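Local coordinates for putative exported protein (Bordetella parapertussis, PDB 3OCJ) that is of uncharacterised function but, with its class I methyltransferase fold, is probably an S-adenosylmethionine-dependent methyltransferase, and holds a palmitic acid in the crystal, at residues D18-V23 with R58-R64; R29-G34 with R259-P263; G128-L134 with G158-A163; L223-T229 with R294-I300. All coordinates share one frame; numbering follows the deposited sequence.

How the contacts relate
Contacts 1 and 2 belong to the helical part of the chain and share helix 15-33, which meets helix 55-63 near its start and the end of helix 247-261 near its finish. Their centres are about 13 Å apart, and Arg-64 NH2 of contact 1 probably hydrogen-bonds to Gln-262 O of contact 2 at 2.9 Å. Contacts 3 and 4 lie in the Rossmann-like methyltransferase fold, with centres about 21 Å apart: contact 3 beside the parallel strands, contact 4 where the reversed strand 298-302 joins the parallel strand 221-226. Palmitic acid runs between the two parts, against Leu-60 of contact 1, about 4 Å from the side chain of Leu-228 in contact 4 and about 10 Å from Gly-128 in contact 3.

Contact 1 of 4, residues D18-V23 with R58-R64; sequences DLAGMV and RFLLLYR. With PLM (palmitic acid), chain D.
A chi1 of 175° swings CG of Leu-19 away from its backbone N and spreads the two methyls over helix 55-63, while Leu-62, whose CG lies beside its own backbone N (chi1 -82°), extends CD2 back against the backbone of helix 15-33. That methyl comes 3.3 Å from Leu-19 N and also touches Asp-18 CB. The branches of Leu-19 part company: CD1 rests against Leu-61 CB at 4.0 Å, and CD2 lies 3.5 Å from CD of Arg-58, on the aliphatic part of a side chain whose NH1 is hydrogen-bonded to Ala-52 O.

One turn further on, selenomethionine Met-22 is bent at both chi2 and chi3, which folds its terminal methyl toward the end of the second helix. CE stops 3.2 Å from Leu-61 O and 3.9 Å from Arg-64 CD, the two side chains crossing at about a right angle. Arg-64, the first residue past the helix, with positive phi, turns its guanidinium onward to Gln-262 O. Val-23 CG2 adds an apolar touch on Leu-61 CD1, and Leu-61 also packs on Leu-48 and Leu-51 of helix 41-53.

On another side of helix 55-63, Leu-60 CD1 lies 3.6 Å from CC of palmitic acid. No hydrogen bond joins the segments; the arrangement is apolar packing of two helices crossing nearly perpendicularly, at 82°, in the helical part of the chain, beside the bound palmitic acid.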
# COMPACT_ATOMS: atom_id res chain seq x y z
N ASP A 18 21.77 12.53 -0.85
CA ASP A 18 20.99 12.02 0.28
C ASP A 18 21.07 10.50 0.35
O ASP A 18 21.16 9.92 1.45
CB ASP A 18 19.54 12.48 0.20
CG ASP A 18 19.38 13.94 0.57
OD1 ASP A 18 19.94 14.35 1.60
OD2 ASP A 18 18.69 14.67 -0.17
N LEU A 19 21.06 9.83 -0.80
CA LEU A 19 21.14 8.37 -0.82
C LEU A 19 22.43 7.89 -0.17
O LEU A 19 22.42 6.96 0.63
CB LEU A 19 21.04 7.83 -2.24
CG LEU A 19 21.24 6.31 -2.34
CD1 LEU A 19 20.11 5.54 -1.64
CD2 LEU A 19 21.35 5.91 -3.80
N ALA A 20 23.55 8.52 -0.52
CA ALA A 20 24.82 8.10 0.07
C ALA A 20 24.75 8.19 1.59
O ALA A 20 25.31 7.35 2.29
CB ALA A 20 25.96 8.96 -0.46
N GLY A 21 24.07 9.22 2.09
CA GLY A 21 23.88 9.39 3.52
C GLY A 21 23.04 8.28 4.13
O GLY A 21 23.38 7.73 5.18
N MSE A 22 21.93 7.94 3.48
CA MSE A 22 21.06 6.88 3.98
C MSE A 22 21.78 5.53 3.98
O MSE A 22 21.59 4.72 4.90
CB MSE A 22 19.77 6.80 3.18
CG MSE A 22 18.95 8.08 3.24
SE MSE A 22 18.44 8.66 5.06
CE MSE A 22 16.89 7.52 5.34
N VAL A 23 22.62 5.30 2.97
CA VAL A 23 23.40 4.07 2.89
C VAL A 23 24.45 4.03 4.00
O VAL A 23 24.64 2.99 4.64
CB VAL A 23 24.06 3.88 1.51
CG1 VAL A 23 25.03 2.71 1.54
CG2 VAL A 23 22.99 3.67 0.45
N ARG A 58 16.75 1.76 -3.81
CA ARG A 58 17.22 3.13 -3.59
C ARG A 58 16.07 4.03 -3.16
O ARG A 58 16.23 4.85 -2.25
CB ARG A 58 17.90 3.69 -4.83
CG ARG A 58 19.22 3.04 -5.14
CD ARG A 58 19.97 3.79 -6.24
NE ARG A 58 19.36 3.62 -7.56
CZ ARG A 58 19.64 2.62 -8.39
NH1 ARG A 58 20.48 1.67 -8.03
NH2 ARG A 58 19.05 2.57 -9.59
N PHE A 59 14.92 3.88 -3.81
CA PHE A 59 13.76 4.69 -3.46
C PHE A 59 13.37 4.45 -2.00
O PHE A 59 13.07 5.39 -1.25
CB PHE A 59 12.57 4.38 -4.39
CG PHE A 59 11.41 5.33 -4.20
CD1 PHE A 59 11.29 6.45 -5.00
CD2 PHE A 59 10.47 5.10 -3.21
CE1 PHE A 59 10.24 7.34 -4.81
CE2 PHE A 59 9.41 5.99 -3.02
CZ PHE A 59 9.30 7.12 -3.83
N LEU A 60 13.37 3.19 -1.58
CA LEU A 60 13.03 2.85 -0.20
C LEU A 60 14.07 3.34 0.80
O LEU A 60 13.71 3.83 1.86
CB LEU A 60 12.82 1.35 -0.06
CG LEU A 60 11.54 0.86 -0.75
CD1 LEU A 60 11.54 -0.65 -0.89
CD2 LEU A 60 10.31 1.36 0.00
N LEU A 61 15.35 3.24 0.46
CA LEU A 61 16.38 3.73 1.37
C LEU A 61 16.21 5.23 1.59
O LEU A 61 16.37 5.72 2.70
CB LEU A 61 17.78 3.46 0.80
CG LEU A 61 18.25 2.01 0.95
CD1 LEU A 61 19.40 1.73 -0.00
CD2 LEU A 61 18.66 1.74 2.40
N LEU A 62 15.89 5.94 0.51
CA LEU A 62 15.76 7.40 0.55
C LEU A 62 14.49 7.84 1.25
O LEU A 62 14.51 8.73 2.11
CB LEU A 62 15.73 7.99 -0.86
CG LEU A 62 17.07 8.19 -1.55
CD1 LEU A 62 16.86 8.47 -3.03
CD2 LEU A 62 17.81 9.35 -0.89
N TYR A 63 13.36 7.24 0.87
CA TYR A 63 12.05 7.79 1.24
C TYR A 63 11.27 6.93 2.22
O TYR A 63 10.26 7.38 2.78
CB TYR A 63 11.22 8.09 -0.02
CG TYR A 63 12.01 8.93 -1.01
CD1 TYR A 63 12.46 10.20 -0.67
CD2 TYR A 63 12.33 8.43 -2.27
CE1 TYR A 63 13.21 10.95 -1.57
CE2 TYR A 63 13.07 9.18 -3.18
CZ TYR A 63 13.50 10.43 -2.82
OH TYR A 63 14.25 11.17 -3.73
N ARG A 64 11.69 5.67 2.39
CA ARG A 64 11.17 4.81 3.46
C ARG A 64 9.66 4.57 3.37
O ARG A 64 8.97 4.37 4.36
CB ARG A 64 11.59 5.35 4.83
CG ARG A 64 13.11 5.44 4.95
CD ARG A 64 13.58 5.81 6.35
NE ARG A 64 13.05 7.09 6.80
CZ ARG A 64 12.17 7.22 7.79
NH1 ARG A 64 11.74 8.42 8.12
NH2 ARG A 64 11.73 6.16 8.44
C1 PLM D . 2.34 0.95 0.91
O1 PLM D . 1.42 0.42 0.26
O2 PLM D . 2.58 2.17 0.73
C2 PLM D . 3.18 0.17 1.91
C3 PLM D . 2.97 -1.34 1.85
C4 PLM D . 4.05 -2.01 2.69
C5 PLM D . 3.83 -3.50 2.90
C6 PLM D . 3.94 -4.30 1.61
C7 PLM D . 5.07 -3.82 0.70
C8 PLM D . 6.46 -4.05 1.28
C9 PLM D . 7.48 -3.56 0.25
CA PLM D . 8.87 -4.12 0.47
CB PLM D . 9.65 -4.09 -0.84
CC PLM D . 11.15 -4.21 -0.63
CD PLM D . 11.88 -4.12 -1.96
CE PLM D . 13.38 -4.06 -1.71
CF PLM D . 14.13 -3.52 -2.92
CG PLM D . 13.93 -4.38 -4.16

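Contact 2 of 4, residues R29-G34 with R259-P263; sequences RILLQG and RLIQP
Arg-29 lays its guanidinium flat on the amide of Gln-262, the two planes only 3° apart and Gln-262 OE1 above the centre of the group. The amide is itself held by a bond from NE2 to Thr-258 O. In its own plane the guanidinium grips a single carbonyl: NE reaches Arg-259 O at 2.8 Å and NH2 reaches the same oxygen at 3.1 Å, the first bond being the straighter (160° against 137°). The side chain thus binds backbone near the end of helix 247-261, where the turn widens to a pi type, and the stacked amide probably limits its tilt.

Arg-259 answers with a single bond. Bent at chi3, it runs past Gln-33 in the opposite direction and gives NH1 to Gly-34 O, 2.8 Å away and in the carbonyl plane. Gln-33 CB covers one guanidinium face, and a water accepts from Arg-259 NH2.

Next to these polar contacts, Ile-30 CD1 meets Leu-260 CD2 at 3.7 Å. Helix 41-53 packs against both of these residues, with Val-41 and Gln-44 on Ile-30 and Leu-51 on Leu-260, and Gln-44 also hydrogen-bonds to Gly-34 O. The end of helix 15-33 is thereby joined to the end of helix 247-261 alongside helix 41-53.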
# COMPACT_ATOMS: atom_id res chain seq x y z
N ARG A 29 24.57 1.06 11.20
CA ARG A 29 23.68 0.24 12.02
C ARG A 29 24.07 -1.23 11.97
O ARG A 29 23.91 -1.95 12.95
CB ARG A 29 22.22 0.43 11.61
CG ARG A 29 21.67 1.80 11.95
CD ARG A 29 20.15 1.85 11.83
NE ARG A 29 19.67 1.69 10.46
CZ ARG A 29 19.50 2.68 9.59
NH1 ARG A 29 19.79 3.94 9.92
NH2 ARG A 29 19.04 2.42 8.37
N ILE A 30 24.58 -1.66 10.82
CA ILE A 30 25.05 -3.04 10.66
C ILE A 30 26.33 -3.25 11.47
O ILE A 30 26.43 -4.19 12.26
CB ILE A 30 25.35 -3.38 9.19
CG1 ILE A 30 24.06 -3.36 8.36
CG2 ILE A 30 25.99 -4.75 9.09
CD1 ILE A 30 24.34 -3.42 6.86
N LEU A 31 27.30 -2.37 11.27
CA LEU A 31 28.60 -2.50 11.92
C LEU A 31 28.51 -2.40 13.44
O LEU A 31 29.24 -3.08 14.16
CB LEU A 31 29.59 -1.46 11.38
CG LEU A 31 29.92 -1.55 9.90
CD1 LEU A 31 30.89 -0.45 9.51
CD2 LEU A 31 30.50 -2.91 9.55
N LEU A 32 27.62 -1.54 13.92
CA LEU A 32 27.49 -1.31 15.36
C LEU A 32 26.67 -2.38 16.07
O LEU A 32 26.87 -2.63 17.26
CB LEU A 32 26.87 0.07 15.63
CG LEU A 32 27.72 1.29 15.27
CD1 LEU A 32 26.94 2.58 15.50
CD2 LEU A 32 29.02 1.30 16.06
N GLN A 33 25.75 -3.02 15.35
CA GLN A 33 24.84 -3.98 15.96
C GLN A 33 25.24 -5.44 15.72
O GLN A 33 24.79 -6.34 16.43
CB GLN A 33 23.39 -3.71 15.52
CG GLN A 33 22.91 -2.33 15.93
CD GLN A 33 21.52 -2.00 15.41
OE1 GLN A 33 20.85 -2.84 14.82
NE2 GLN A 33 21.08 -0.77 15.64
N GLY A 34 26.07 -5.67 14.71
CA GLY A 34 26.65 -6.98 14.47
C GLY A 34 25.74 -8.04 13.87
O GLY A 34 24.70 -7.74 13.29
N ARG A 259 16.48 -2.96 10.08
CA ARG A 259 17.84 -2.43 10.13
C ARG A 259 18.23 -1.59 8.92
O ARG A 259 18.95 -0.60 9.06
CB ARG A 259 18.85 -3.56 10.32
CG ARG A 259 20.25 -3.06 10.61
CD ARG A 259 21.15 -4.18 11.08
NE ARG A 259 20.66 -4.77 12.32
CZ ARG A 259 21.36 -5.62 13.06
NH1 ARG A 259 22.59 -5.96 12.70
NH2 ARG A 259 20.83 -6.12 14.17
N LEU A 260 17.77 -1.97 7.74
CA LEU A 260 18.26 -1.28 6.54
C LEU A 260 17.37 -0.12 6.08
O LEU A 260 17.81 1.03 6.07
CB LEU A 260 18.52 -2.28 5.41
CG LEU A 260 19.41 -3.47 5.79
CD1 LEU A 260 19.70 -4.33 4.57
CD2 LEU A 260 20.71 -2.99 6.44
N ILE A 261 16.13 -0.42 5.72
CA ILE A 261 15.23 0.60 5.19
C ILE A 261 14.60 1.46 6.28
O ILE A 261 14.55 2.69 6.18
CB ILE A 261 14.09 -0.05 4.38
CG1 ILE A 261 14.66 -0.74 3.14
CG2 ILE A 261 13.02 0.98 4.04
CD1 ILE A 261 13.66 -1.65 2.44
N GLN A 262 14.10 0.80 7.32
CA GLN A 262 13.35 1.45 8.40
C GLN A 262 12.08 2.10 7.87
O GLN A 262 11.91 3.31 7.93
CB GLN A 262 14.22 2.42 9.18
CG GLN A 262 15.51 1.76 9.65
CD GLN A 262 16.11 2.41 10.89
OE1 GLN A 262 16.29 3.62 10.94
NE2 GLN A 262 16.42 1.59 11.88
N PRO A 263 11.16 1.28 7.36
CA PRO A 263 9.99 1.84 6.66
C PRO A 263 9.04 2.61 7.58
O PRO A 263 8.93 2.32 8.77
CB PRO A 263 9.26 0.61 6.12
CG PRO A 263 10.12 -0.58 6.43
CD PRO A 263 11.15 -0.19 7.43
O HOH W 1 22.71 -7.61 15.72

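Contact 3 of 4, residues G128-L134 with G158-A163; sequences GWMSELL and GATRLA
The 128-134 segment enters as a turn, Gly-128 and Met-130 both having positive phi, and winds into a short, weakly bonded helix at about 131-134; the 158-163 segment is regular helix. Their backbones come closest where Trp-129 CA stands 3.9 Å from Ala-159 CA, and diverge to 7.0 Å between the CA atoms of Leu-134 and Ala-163.

The absence of a side chain at Gly-158 makes the closest packing possible. Its CA sits over one face of the Trp-129 indole, 3.7 Å from the centroid of the five-membered ring in a CH-pi contact and 3.3 Å from NE1. The indole also meets His-72 of helix 68-76, whose ND1 is hydrogen-bonded to Ser-131 OG.

Ala-159 CB packs against the turn, 3.5 Å from Gly-128 O, and also touches the selenium of Met-130. Leu-162, its CG anti to the backbone N (chi1 -173°), carries CD2 to within 3.4 Å of Trp-129 O and on to Leu-134 CD1. The remaining branch of Leu-134, CD2, touches Ala-163 CB at 3.9 Å.

Gly-128 N is hydrogen-bonded to Asp-150 OD2, so the turn is tied to the end of strand 145-150, in the region where Rossmann-like methyltransferases commonly bind their cofactor. Because no hydrogen bond crosses between the two segments, their fit rests on shape: Gly-158 admits the indole face and Ala-163 meets one methyl of Leu-134, while Leu-162 packs on the other, and polar ties to neighbouring elements fix the turn.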
# COMPACT_ATOMS: atom_id res chain seq x y z
N GLY A 128 -3.06 6.96 -6.64
CA GLY A 128 -1.82 6.54 -7.28
C GLY A 128 -2.04 6.45 -8.79
O GLY A 128 -2.67 7.32 -9.39
N TRP A 129 -1.53 5.38 -9.40
CA TRP A 129 -1.70 5.18 -10.84
C TRP A 129 -3.02 4.49 -11.19
O TRP A 129 -3.28 4.19 -12.35
CB TRP A 129 -0.54 4.38 -11.43
CG TRP A 129 0.74 5.15 -11.54
CD1 TRP A 129 0.98 6.41 -11.07
CD2 TRP A 129 1.96 4.72 -12.16
NE1 TRP A 129 2.27 6.79 -11.37
CE2 TRP A 129 2.89 5.77 -12.03
CE3 TRP A 129 2.35 3.54 -12.81
CZ2 TRP A 129 4.19 5.68 -12.53
CZ3 TRP A 129 3.64 3.46 -13.31
CH2 TRP A 129 4.54 4.52 -13.17
N MSE A 130 -3.85 4.23 -10.17
CA MSE A 130 -5.18 3.63 -10.37
C MSE A 130 -5.14 2.20 -10.91
O MSE A 130 -6.03 1.78 -11.66
CB MSE A 130 -6.05 4.53 -11.25
CG MSE A 130 -6.39 5.85 -10.56
SE MSE A 130 -7.41 7.09 -11.65
CE MSE A 130 -8.68 5.89 -12.28
N SER A 131 -4.12 1.45 -10.49
CA SER A 131 -3.86 0.10 -10.99
C SER A 131 -5.07 -0.82 -10.82
O SER A 131 -5.41 -1.59 -11.72
CB SER A 131 -2.66 -0.50 -10.26
OG SER A 131 -1.64 0.47 -10.06
N GLU A 132 -5.70 -0.74 -9.66
CA GLU A 132 -6.81 -1.63 -9.36
C GLU A 132 -8.04 -1.29 -10.21
O GLU A 132 -8.68 -2.17 -10.76
CB GLU A 132 -7.12 -1.66 -7.85
CG GLU A 132 -7.78 -0.41 -7.28
CD GLU A 132 -6.83 0.77 -7.09
OE1 GLU A 132 -5.68 0.70 -7.58
OE2 GLU A 132 -7.24 1.76 -6.45
N LEU A 133 -8.36 -0.01 -10.35
CA LEU A 133 -9.53 0.38 -11.13
C LEU A 133 -9.37 0.12 -12.63
O LEU A 133 -10.33 -0.24 -13.31
CB LEU A 133 -9.89 1.86 -10.88
CG LEU A 133 -10.27 2.26 -9.46
CD1 LEU A 133 -10.71 3.72 -9.44
CD2 LEU A 133 -11.36 1.37 -8.90
N LEU A 134 -8.15 0.28 -13.14
CA LEU A 134 -7.91 0.07 -14.56
C LEU A 134 -7.83 -1.42 -14.92
O LEU A 134 -7.83 -1.79 -16.09
CB LEU A 134 -6.64 0.79 -15.01
CG LEU A 134 -6.70 2.33 -14.96
CD1 LEU A 134 -5.31 2.93 -15.19
CD2 LEU A 134 -7.70 2.88 -15.97
N GLY A 158 0.89 9.92 -13.69
CA GLY A 158 1.05 8.50 -13.96
C GLY A 158 -0.26 7.79 -14.20
O GLY A 158 -0.33 6.86 -15.02
N ALA A 159 -1.31 8.19 -13.49
CA ALA A 159 -2.63 7.61 -13.71
C ALA A 159 -3.10 7.91 -15.13
O ALA A 159 -3.59 7.03 -15.83
CB ALA A 159 -3.63 8.12 -12.68
N THR A 160 -2.92 9.16 -15.54
CA THR A 160 -3.29 9.56 -16.89
C THR A 160 -2.53 8.75 -17.93
O THR A 160 -3.12 8.24 -18.89
CB THR A 160 -3.06 11.05 -17.11
OG1 THR A 160 -1.70 11.37 -16.80
CG2 THR A 160 -3.96 11.84 -16.21
N ARG A 161 -1.22 8.61 -17.73
CA ARG A 161 -0.39 7.85 -18.67
C ARG A 161 -0.77 6.37 -18.73
O ARG A 161 -0.78 5.78 -19.81
CB ARG A 161 1.10 8.00 -18.33
CG ARG A 161 1.65 9.42 -18.51
CD ARG A 161 3.17 9.45 -18.51
NE ARG A 161 3.75 8.89 -17.28
CZ ARG A 161 4.03 9.60 -16.19
NH1 ARG A 161 3.79 10.91 -16.16
NH2 ARG A 161 4.55 9.01 -15.13
N LEU A 162 -1.08 5.78 -17.58
CA LEU A 162 -1.45 4.37 -17.54
C LEU A 162 -2.82 4.14 -18.19
O LEU A 162 -3.06 3.10 -18.78
CB LEU A 162 -1.45 3.86 -16.09
CG LEU A 162 -1.66 2.36 -15.90
CD1 LEU A 162 -0.54 1.57 -16.57
CD2 LEU A 162 -1.75 1.99 -14.42
N ALA A 163 -3.69 5.14 -18.08
CA ALA A 163 -5.05 5.02 -18.59
C ALA A 163 -5.17 5.42 -20.06
O ALA A 163 -6.22 5.24 -20.67
CB ALA A 163 -6.00 5.86 -17.75

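Contact 4 of 4, residues L223-T229 with R294-I300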
# COMPACT_ATOMS: atom_id res chain seq x y z
N LEU A 223 -16.97 1.11 1.14
CA LEU A 223 -15.54 1.39 1.22
C LEU A 223 -14.77 0.09 1.11
O LEU A 223 -15.11 -0.89 1.78
CB LEU A 223 -15.22 2.04 2.56
CG LEU A 223 -13.74 2.19 2.93
CD1 LEU A 223 -13.02 3.20 2.02
CD2 LEU A 223 -13.63 2.61 4.39
N VAL A 224 -13.73 0.07 0.29
CA VAL A 224 -12.79 -1.04 0.24
C VAL A 224 -11.43 -0.51 0.68
O VAL A 224 -10.84 0.34 0.01
CB VAL A 224 -12.68 -1.63 -1.18
CG1 VAL A 224 -11.64 -2.75 -1.23
CG2 VAL A 224 -14.05 -2.14 -1.65
N THR A 225 -10.94 -0.96 1.82
CA THR A 225 -9.63 -0.52 2.26
C THR A 225 -8.85 -1.70 2.85
O THR A 225 -9.21 -2.86 2.64
CB THR A 225 -9.72 0.72 3.19
OG1 THR A 225 -8.42 1.29 3.39
CG2 THR A 225 -10.36 0.41 4.53
N SER A 226 -7.76 -1.40 3.54
CA SER A 226 -6.81 -2.42 3.96
C SER A 226 -6.04 -1.94 5.16
O SER A 226 -6.06 -0.76 5.50
CB SER A 226 -5.82 -2.70 2.85
OG SER A 226 -5.09 -1.51 2.57
N PHE A 227 -5.34 -2.85 5.82
CA PHE A 227 -4.49 -2.46 6.93
C PHE A 227 -3.44 -3.53 7.17
O PHE A 227 -3.72 -4.71 6.99
CB PHE A 227 -5.32 -2.22 8.21
CG PHE A 227 -6.20 -3.38 8.59
CD1 PHE A 227 -5.86 -4.20 9.65
CD2 PHE A 227 -7.37 -3.64 7.88
CE1 PHE A 227 -6.68 -5.26 10.01
CE2 PHE A 227 -8.18 -4.70 8.23
CZ PHE A 227 -7.83 -5.52 9.28
N LEU A 228 -2.23 -3.12 7.54
CA LEU A 228 -1.21 -4.05 8.00
C LEU A 228 -1.43 -4.40 9.47
O LEU A 228 -1.75 -3.52 10.28
CB LEU A 228 0.18 -3.46 7.83
CG LEU A 228 0.69 -3.35 6.40
CD1 LEU A 228 1.91 -2.41 6.35
CD2 LEU A 228 1.07 -4.72 5.85
N THR A 229 -1.29 -5.68 9.80
CA THR A 229 -1.54 -6.19 11.15
C THR A 229 -0.24 -6.37 11.94
O THR A 229 0.84 -6.55 11.35
CB THR A 229 -2.21 -7.55 11.07
OG1 THR A 229 -1.36 -8.37 10.25
CG2 THR A 229 -3.59 -7.43 10.42
N ARG A 294 -2.39 -13.42 6.93
CA ARG A 294 -3.11 -12.36 7.67
C ARG A 294 -2.23 -11.16 7.99
O ARG A 294 -2.44 -10.48 9.00
CB ARG A 294 -3.76 -12.88 8.96
CG ARG A 294 -4.95 -13.86 8.78
CD ARG A 294 -4.49 -15.30 8.65
NE ARG A 294 -5.64 -16.21 8.78
CZ ARG A 294 -6.34 -16.69 7.76
NH1 ARG A 294 -6.05 -16.36 6.52
NH2 ARG A 294 -7.36 -17.52 8.00
N LEU A 295 -1.28 -10.89 7.10
CA LEU A 295 -0.41 -9.72 7.21
C LEU A 295 -1.06 -8.43 6.73
O LEU A 295 -0.69 -7.34 7.18
CB LEU A 295 0.86 -9.93 6.39
CG LEU A 295 1.52 -11.31 6.55
CD1 LEU A 295 2.73 -11.45 5.63
CD2 LEU A 295 1.91 -11.59 8.00
N PHE A 296 -1.99 -8.53 5.78
CA PHE A 296 -2.48 -7.33 5.11
C PHE A 296 -3.93 -7.54 4.66
O PHE A 296 -4.21 -7.59 3.46
CB PHE A 296 -1.59 -7.01 3.90
CG PHE A 296 -1.53 -5.54 3.51
CD1 PHE A 296 -2.43 -4.59 4.00
CD2 PHE A 296 -0.53 -5.12 2.64
CE1 PHE A 296 -2.32 -3.23 3.61
CE2 PHE A 296 -0.41 -3.79 2.25
CZ PHE A 296 -1.31 -2.84 2.74
N PRO A 297 -4.86 -7.62 5.63
CA PRO A 297 -6.25 -7.85 5.24
C PRO A 297 -6.87 -6.68 4.48
O PRO A 297 -6.49 -5.52 4.63
CB PRO A 297 -6.98 -8.02 6.58
CG PRO A 297 -5.90 -8.38 7.58
CD PRO A 297 -4.66 -7.65 7.09
N THR A 298 -7.87 -7.05 3.69
CA THR A 298 -8.75 -6.13 3.00
C THR A 298 -10.03 -6.08 3.82
O THR A 298 -10.45 -7.09 4.39
CB THR A 298 -9.03 -6.66 1.60
OG1 THR A 298 -7.81 -6.66 0.85
CG2 THR A 298 -10.11 -5.87 0.85
N VAL A 299 -10.65 -4.91 3.90
CA VAL A 299 -11.94 -4.78 4.55
C VAL A 299 -12.92 -4.04 3.64
O VAL A 299 -12.58 -3.01 3.04
CB VAL A 299 -11.84 -4.11 5.93
CG1 VAL A 299 -11.19 -2.70 5.84
CG2 VAL A 299 -13.21 -4.04 6.62
N ILE A 300 -14.13 -4.58 3.54
CA ILE A 300 -15.22 -3.96 2.81
C ILE A 300 -16.25 -3.51 3.84
O ILE A 300 -16.74 -4.33 4.63
CB ILE A 300 -15.88 -4.92 1.80
CG1 ILE A 300 -14.82 -5.51 0.85
CG2 ILE A 300 -16.93 -4.16 0.99
CD1 ILE A 300 -14.22 -6.83 1.29
O HOH W 2 1.63 -6.93 8.75
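Strands 221-226 and 298-302 form an antiparallel pair in the seven-stranded sheet of the class I methyltransferase fold, where the single reversed strand, 298-302, is inserted between 221-226 and 286-289. Thr-225 and Val-299 are the hydrogen-bonded pair: Thr-225 N reaches Val-299 O at 2.9 Å, and Val-299 N returns to Thr-225 O at 2.8 Å. Their side chains lie together, CG2 of Thr-225 only 3.5 Å from CG1 of Val-299, a tight carbon contact. Val-224 with Ile-300 and Ser-226 with Thr-298 are the flanking non-hydrogen-bonded pairs.

Beyond the strand ends the chains stay in step. Phe-227 N bonds to Pro-297 O, and the phenyl ring, with CG between the backbone N and the carbonyl carbon (chi1 54°), crosses the proline at about a right angle, CZ lying 3.8 Å from Pro-297 CB. Its edge faces Val-299 CG1, and His-271 meets the ring edge-to-face.

Leu-228 sets CD2 over one face of the Phe-296 ring, 3.7 Å from the centroid and 19° off the normal. The phenyl also makes a cation-pi contact with Arg-104 of helix 96-115. A water donates to both Thr-229 O and Leu-295 O, while Thr-229 N holds Leu-295 O directly. At the far end, the Thr-229 hydroxyl donates through OG1 to Arg-294 O, in the carbonyl plane on a lone pair, at 2.7 Å.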